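Ureidoglycolate hydrolase (Arabidopsis thaliana, PDB 4PXE) hydrolyses (S)-ureidoglycolate to glyoxylate, ammonium and carbon dioxide in purine breakdown, using two manganese ions per subunit. Local coordinates at residues 82-94 / 198-210. Numbering follows the deposited sequence.
Sequences PNLPAVATGSHID and KGSYFAFLELHIE. With MN (manganese (II) ion), chain C.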
loop_
_atom_site.group_PDB
_atom_site.type_symbol
_atom_site.label_atom_id
_atom_site.label_comp_id
_atom_site.label_asym_id
_atom_site.label_seq_id
_atom_site.Cartn_x
_atom_site.Cartn_y
_atom_site.Cartn_z
ATOM N N PRO A 82 -2.294 48.108 -19.955
ATOM C CA PRO A 82 -1.611 46.851 -19.620
ATOM C C PRO A 82 -0.591 46.957 -18.487
ATOM O O PRO A 82 -0.169 45.927 -17.962
ATOM C CB PRO A 82 -0.922 46.467 -20.932
ATOM C CG PRO A 82 -0.725 47.771 -21.648
ATOM C CD PRO A 82 -1.916 48.604 -21.292
ATOM N N ASN A 83 -0.199 48.171 -18.112
ATOM C CA ASN A 83 0.751 48.338 -17.013
ATOM C C ASN A 83 0.101 48.244 -15.632
ATOM O O ASN A 83 0.792 48.097 -14.624
ATOM C CB ASN A 83 1.525 49.654 -17.155
ATOM C CG ASN A 83 2.409 49.685 -18.394
ATOM O OD1 ASN A 83 2.897 48.649 -18.851
ATOM N ND2 ASN A 83 2.616 50.879 -18.945
ATOM N N LEU A 84 -1.227 48.324 -15.580
ATOM C CA LEU A 84 -1.930 48.175 -14.311
ATOM C C LEU A 84 -1.879 46.721 -13.869
ATOM O O LEU A 84 -1.856 45.824 -14.710
ATOM C CB LEU A 84 -3.388 48.605 -14.444
ATOM C CG LEU A 84 -3.651 50.086 -14.732
ATOM C CD1 LEU A 84 -5.138 50.308 -14.914
ATOM C CD2 LEU A 84 -3.112 50.945 -13.602
ATOM N N PRO A 85 -1.843 46.488 -12.549
ATOM C CA PRO A 85 -2.002 45.118 -12.046
ATOM C C PRO A 85 -3.263 44.485 -12.640
ATOM O O PRO A 85 -4.330 45.106 -12.636
ATOM C CB PRO A 85 -2.152 45.322 -10.538
ATOM C CG PRO A 85 -1.358 46.584 -10.263
ATOM C CD PRO A 85 -1.582 47.455 -11.466
ATOM N N ALA A 86 -3.122 43.267 -13.159
ATOM C CA ALA A 86 -4.204 42.595 -13.878
ATOM C C ALA A 86 -5.217 41.970 -12.929
ATOM O O ALA A 86 -4.961 41.820 -11.740
ATOM C CB ALA A 86 -3.636 41.528 -14.796
ATOM N N VAL A 87 -6.383 41.631 -13.468
ATOM C CA VAL A 87 -7.350 40.814 -12.735
ATOM C C VAL A 87 -7.094 39.365 -13.108
ATOM O O VAL A 87 -7.130 39.011 -14.286
ATOM C CB VAL A 87 -8.799 41.180 -13.097
ATOM C CG1 VAL A 87 -9.779 40.464 -12.174
ATOM C CG2 VAL A 87 -8.993 42.695 -13.027
ATOM N N ALA A 88 -6.822 38.536 -12.099
ATOM C CA ALA A 88 -6.452 37.143 -12.326
ATOM C C ALA A 88 -7.564 36.185 -11.921
ATOM O O ALA A 88 -8.356 36.475 -11.027
ATOM C CB ALA A 88 -5.159 36.800 -11.573
ATOM N N THR A 89 -7.608 35.038 -12.588
ATOM C CA THR A 89 -8.539 33.984 -12.205
ATOM C C THR A 89 -7.938 32.651 -12.588
ATOM O O THR A 89 -7.184 32.565 -13.551
ATOM C CB THR A 89 -9.922 34.146 -12.885
ATOM O OG1 THR A 89 -10.837 33.159 -12.375
ATOM C CG2 THR A 89 -9.809 33.994 -14.406
ATOM N N GLY A 90 -8.266 31.597 -11.850
ATOM C CA GLY A 90 -7.780 30.294 -12.246
ATOM C C GLY A 90 -7.970 29.225 -11.199
ATOM O O GLY A 90 -8.551 29.470 -10.146
ATOM N N SER A 91 -7.468 28.038 -11.507
ATOM C CA SER A 91 -7.641 26.869 -10.650
ATOM C C SER A 91 -6.659 25.788 -11.101
ATOM O O SER A 91 -5.679 26.079 -11.801
ATOM C CB SER A 91 -9.097 26.373 -10.718
ATOM O OG SER A 91 -9.439 25.552 -9.608
ATOM N N HIS A 92 -6.925 24.545 -10.710
ATOM C CA HIS A 92 -5.998 23.442 -10.984
ATOM C C HIS A 92 -6.666 22.380 -11.854
ATOM O O HIS A 92 -7.900 22.333 -11.962
ATOM C CB HIS A 92 -5.566 22.794 -9.667
ATOM C CG HIS A 92 -6.702 22.175 -8.916
ATOM N ND1 HIS A 92 -6.952 20.817 -8.931
ATOM C CD2 HIS A 92 -7.673 22.732 -8.158
ATOM C CE1 HIS A 92 -8.032 20.568 -8.213
ATOM N NE2 HIS A 92 -8.484 21.710 -7.729
ATOM N N ILE A 93 -5.870 21.518 -12.476
ATOM C CA ILE A 93 -6.438 20.376 -13.188
ATOM C C ILE A 93 -5.916 19.032 -12.692
ATOM O O ILE A 93 -6.329 17.989 -13.201
ATOM C CB ILE A 93 -6.243 20.472 -14.717
ATOM C CG1 ILE A 93 -4.752 20.457 -15.074
ATOM C CG2 ILE A 93 -6.958 21.705 -15.279
ATOM C CD1 ILE A 93 -4.485 20.679 -16.560
ATOM N N ASP A 94 -5.021 19.034 -11.711
ATOM C CA ASP A 94 -4.648 17.737 -11.148
ATOM C C ASP A 94 -5.824 17.129 -10.375
ATOM O O ASP A 94 -6.725 17.850 -9.932
ATOM C CB ASP A 94 -3.305 17.746 -10.373
ATOM C CG ASP A 94 -3.263 18.720 -9.193
ATOM O OD1 ASP A 94 -3.973 19.747 -9.172
ATOM O OD2 ASP A 94 -2.437 18.463 -8.288
ATOM N N LYS A 198 3.928 41.266 -4.098
ATOM C CA LYS A 198 2.647 41.574 -3.484
ATOM C C LYS A 198 1.972 42.717 -4.246
ATOM O O LYS A 198 2.615 43.711 -4.578
ATOM C CB LYS A 198 2.854 41.950 -2.019
ATOM C CG LYS A 198 1.577 42.212 -1.258
ATOM C CD LYS A 198 1.824 42.144 0.237
ATOM C CE LYS A 198 0.529 42.322 1.005
ATOM N NZ LYS A 198 -0.490 41.326 0.569
ATOM N N GLY A 199 0.685 42.557 -4.541
ATOM C CA GLY A 199 -0.059 43.560 -5.283
ATOM C C GLY A 199 0.153 43.526 -6.789
ATOM O O GLY A 199 -0.278 44.437 -7.494
ATOM N N SER A 200 0.802 42.482 -7.297
ATOM C CA SER A 200 1.034 42.392 -8.739
ATOM C C SER A 200 -0.253 42.052 -9.492
ATOM O O SER A 200 -0.333 42.217 -10.711
ATOM C CB SER A 200 2.136 41.389 -9.066
ATOM O OG SER A 200 1.811 40.113 -8.562
ATOM N N TYR A 201 -1.258 41.579 -8.760
ATOM C CA TYR A 201 -2.601 41.441 -9.312
ATOM C C TYR A 201 -3.561 42.352 -8.556
ATOM O O TYR A 201 -3.466 42.481 -7.336
ATOM C CB TYR A 201 -3.092 39.997 -9.191
ATOM C CG TYR A 201 -2.472 39.033 -10.169
ATOM C CD1 TYR A 201 -2.462 39.303 -11.528
ATOM C CD2 TYR A 201 -1.904 37.840 -9.730
ATOM C CE1 TYR A 201 -1.899 38.419 -12.436
ATOM C CE2 TYR A 201 -1.332 36.941 -10.630
ATOM C CZ TYR A 201 -1.334 37.235 -11.981
ATOM O OH TYR A 201 -0.774 36.343 -12.876
ATOM N N PHE A 202 -4.490 42.975 -9.280
ATOM C CA PHE A 202 -5.543 43.794 -8.683
ATOM C C PHE A 202 -6.478 42.956 -7.809
ATOM O O PHE A 202 -6.868 43.373 -6.721
ATOM C CB PHE A 202 -6.330 44.501 -9.799
ATOM C CG PHE A 202 -7.372 45.474 -9.309
ATOM C CD1 PHE A 202 -7.003 46.639 -8.647
ATOM C CD2 PHE A 202 -8.716 45.252 -9.560
ATOM C CE1 PHE A 202 -7.963 47.543 -8.220
ATOM C CE2 PHE A 202 -9.682 46.158 -9.136
ATOM C CZ PHE A 202 -9.298 47.307 -8.466
ATOM N N ALA A 203 -6.827 41.762 -8.295
ATOM C CA ALA A 203 -7.634 40.815 -7.535
ATOM C C ALA A 203 -7.413 39.447 -8.145
ATOM O O ALA A 203 -6.947 39.342 -9.282
ATOM C CB ALA A 203 -9.108 41.181 -7.602
ATOM N N PHE A 204 -7.734 38.410 -7.370
ATOM C CA PHE A 204 -7.736 37.025 -7.846
ATOM C C PHE A 204 -9.082 36.365 -7.544
ATOM O O PHE A 204 -9.547 36.391 -6.407
ATOM C CB PHE A 204 -6.617 36.194 -7.195
ATOM C CG PHE A 204 -6.694 34.741 -7.557
ATOM C CD1 PHE A 204 -6.201 34.300 -8.770
ATOM C CD2 PHE A 204 -7.310 33.827 -6.715
ATOM C CE1 PHE A 204 -6.307 32.970 -9.138
ATOM C CE2 PHE A 204 -7.418 32.501 -7.077
ATOM C CZ PHE A 204 -6.917 32.077 -8.290
ATOM N N LEU A 205 -9.689 35.755 -8.561
ATOM C CA LEU A 205 -10.977 35.073 -8.410
ATOM C C LEU A 205 -10.842 33.608 -8.774
ATOM O O LEU A 205 -10.187 33.284 -9.755
ATOM C CB LEU A 205 -12.000 35.674 -9.378
ATOM C CG LEU A 205 -12.050 37.187 -9.516
ATOM C CD1 LEU A 205 -13.102 37.549 -10.556
ATOM C CD2 LEU A 205 -12.365 37.827 -8.181
ATOM N N GLU A 206 -11.487 32.724 -8.019
ATOM C CA GLU A 206 -11.526 31.310 -8.393
ATOM C C GLU A 206 -12.956 30.792 -8.448
ATOM O O GLU A 206 -13.696 30.883 -7.469
ATOM C CB GLU A 206 -10.712 30.475 -7.400
ATOM C CG GLU A 206 -10.631 28.985 -7.762
ATOM C CD GLU A 206 -9.576 28.217 -6.979
ATOM O OE1 GLU A 206 -8.988 28.762 -6.012
ATOM O OE2 GLU A 206 -9.327 27.049 -7.345
ATOM N N LEU A 207 -13.344 30.265 -9.604
ATOM C CA LEU A 207 -14.628 29.583 -9.772
ATOM C C LEU A 207 -14.423 28.112 -9.400
ATOM O O LEU A 207 -13.451 27.505 -9.852
ATOM C CB LEU A 207 -15.066 29.709 -11.231
ATOM C CG LEU A 207 -16.257 28.853 -11.682
ATOM C CD1 LEU A 207 -17.541 29.215 -10.934
ATOM C CD2 LEU A 207 -16.442 28.973 -13.183
ATOM N N HIS A 208 -15.303 27.537 -8.582
ATOM C CA HIS A 208 -15.093 26.165 -8.103
ATOM C C HIS A 208 -16.421 25.527 -7.714
ATOM O O HIS A 208 -17.334 26.210 -7.232
ATOM C CB HIS A 208 -14.121 26.155 -6.897
ATOM C CG HIS A 208 -13.400 24.848 -6.696
ATOM N ND1 HIS A 208 -14.019 23.713 -6.213
ATOM C CD2 HIS A 208 -12.109 24.501 -6.921
ATOM C CE1 HIS A 208 -13.144 22.723 -6.153
ATOM N NE2 HIS A 208 -11.978 23.176 -6.578
ATOM N N ILE A 209 -16.548 24.218 -7.920
ATOM C CA ILE A 209 -17.713 23.527 -7.368
ATOM C C ILE A 209 -17.715 23.649 -5.844
ATOM O O ILE A 209 -16.656 23.690 -5.206
ATOM C CB ILE A 209 -17.793 22.056 -7.809
ATOM C CG1 ILE A 209 -16.577 21.257 -7.311
ATOM C CG2 ILE A 209 -17.909 21.969 -9.324
ATOM C CD1 ILE A 209 -16.741 19.723 -7.442
ATOM N N GLU A 210 -18.904 23.709 -5.255
ATOM C CA GLU A 210 -19.000 23.907 -3.813
ATOM C C GLU A 210 -18.300 22.819 -2.992
ATOM O O GLU A 210 -17.725 23.113 -1.941
ATOM C CB GLU A 210 -20.471 23.960 -3.384
ATOM C CG GLU A 210 -20.641 24.169 -1.880
ATOM C CD GLU A 210 -22.049 23.926 -1.390
ATOM O OE1 GLU A 210 -22.992 24.140 -2.181
ATOM O OE2 GLU A 210 -22.217 23.532 -0.211
HETATM MN MN MN C . -10.076 21.933 -6.083
HETATM O O HOH W 1 -0.619 41.870 -13.277
HETATM O O HOH W 2 -11.588 30.357 -12.021
HETATM O O HOH W 3 -12.355 25.030 -10.045
HETATM O O HOH W 4 -9.151 23.826 -5.358
HETATM O O HOH W 5 -8.812 20.478 -4.980
HETATM O O HOH W 6 -10.902 22.025 -3.748
#
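Ala88 of strand 86-91 pairs in parallel with Phe204 of strand 203-209: Ala88 N donates to Ala203 O (2.9 Å), and Leu205 N to Ala88 O. These are neighbouring strands of the catalytic domain in the M20 peptidase fold, with strand 129-133 bonded along the other edge of 86-91. Toward the C-terminal ends the strands separate. Gly90 N makes a weak bond to Leu205 O; beyond it one water links Thr89 OG1 to Leu207 N and another Ser91 OG to Leu207 O. With chi1 at -174°, Thr89 OG1 swings away from its backbone N and donates to Leu205 O at 2.7 Å from above the carbonyl plane. Ala88 CB sits over the centre of the Tyr201 ring, 3.5 Å from the centroid, a CH-pi contact. Tyr201 OH bonds to Glu130. The extended Glu206 side chain passes Gly90 O and takes a bond from Ser91 OG on the anti side of OE2 (2.7 Å). Its OE1 is bonded to Ser380. An alanine here would probably leave both serine hydroxyls without their carboxylate partner. His92 and His208 cross obliquely and bind the catalytic manganese with Asp103. His208 ND1 donates to Ile209 O, which, with the metal bond, helps hold the ring's rotation. His92 NE2 and His208 NE2 each lie 2.3 Å from the manganese.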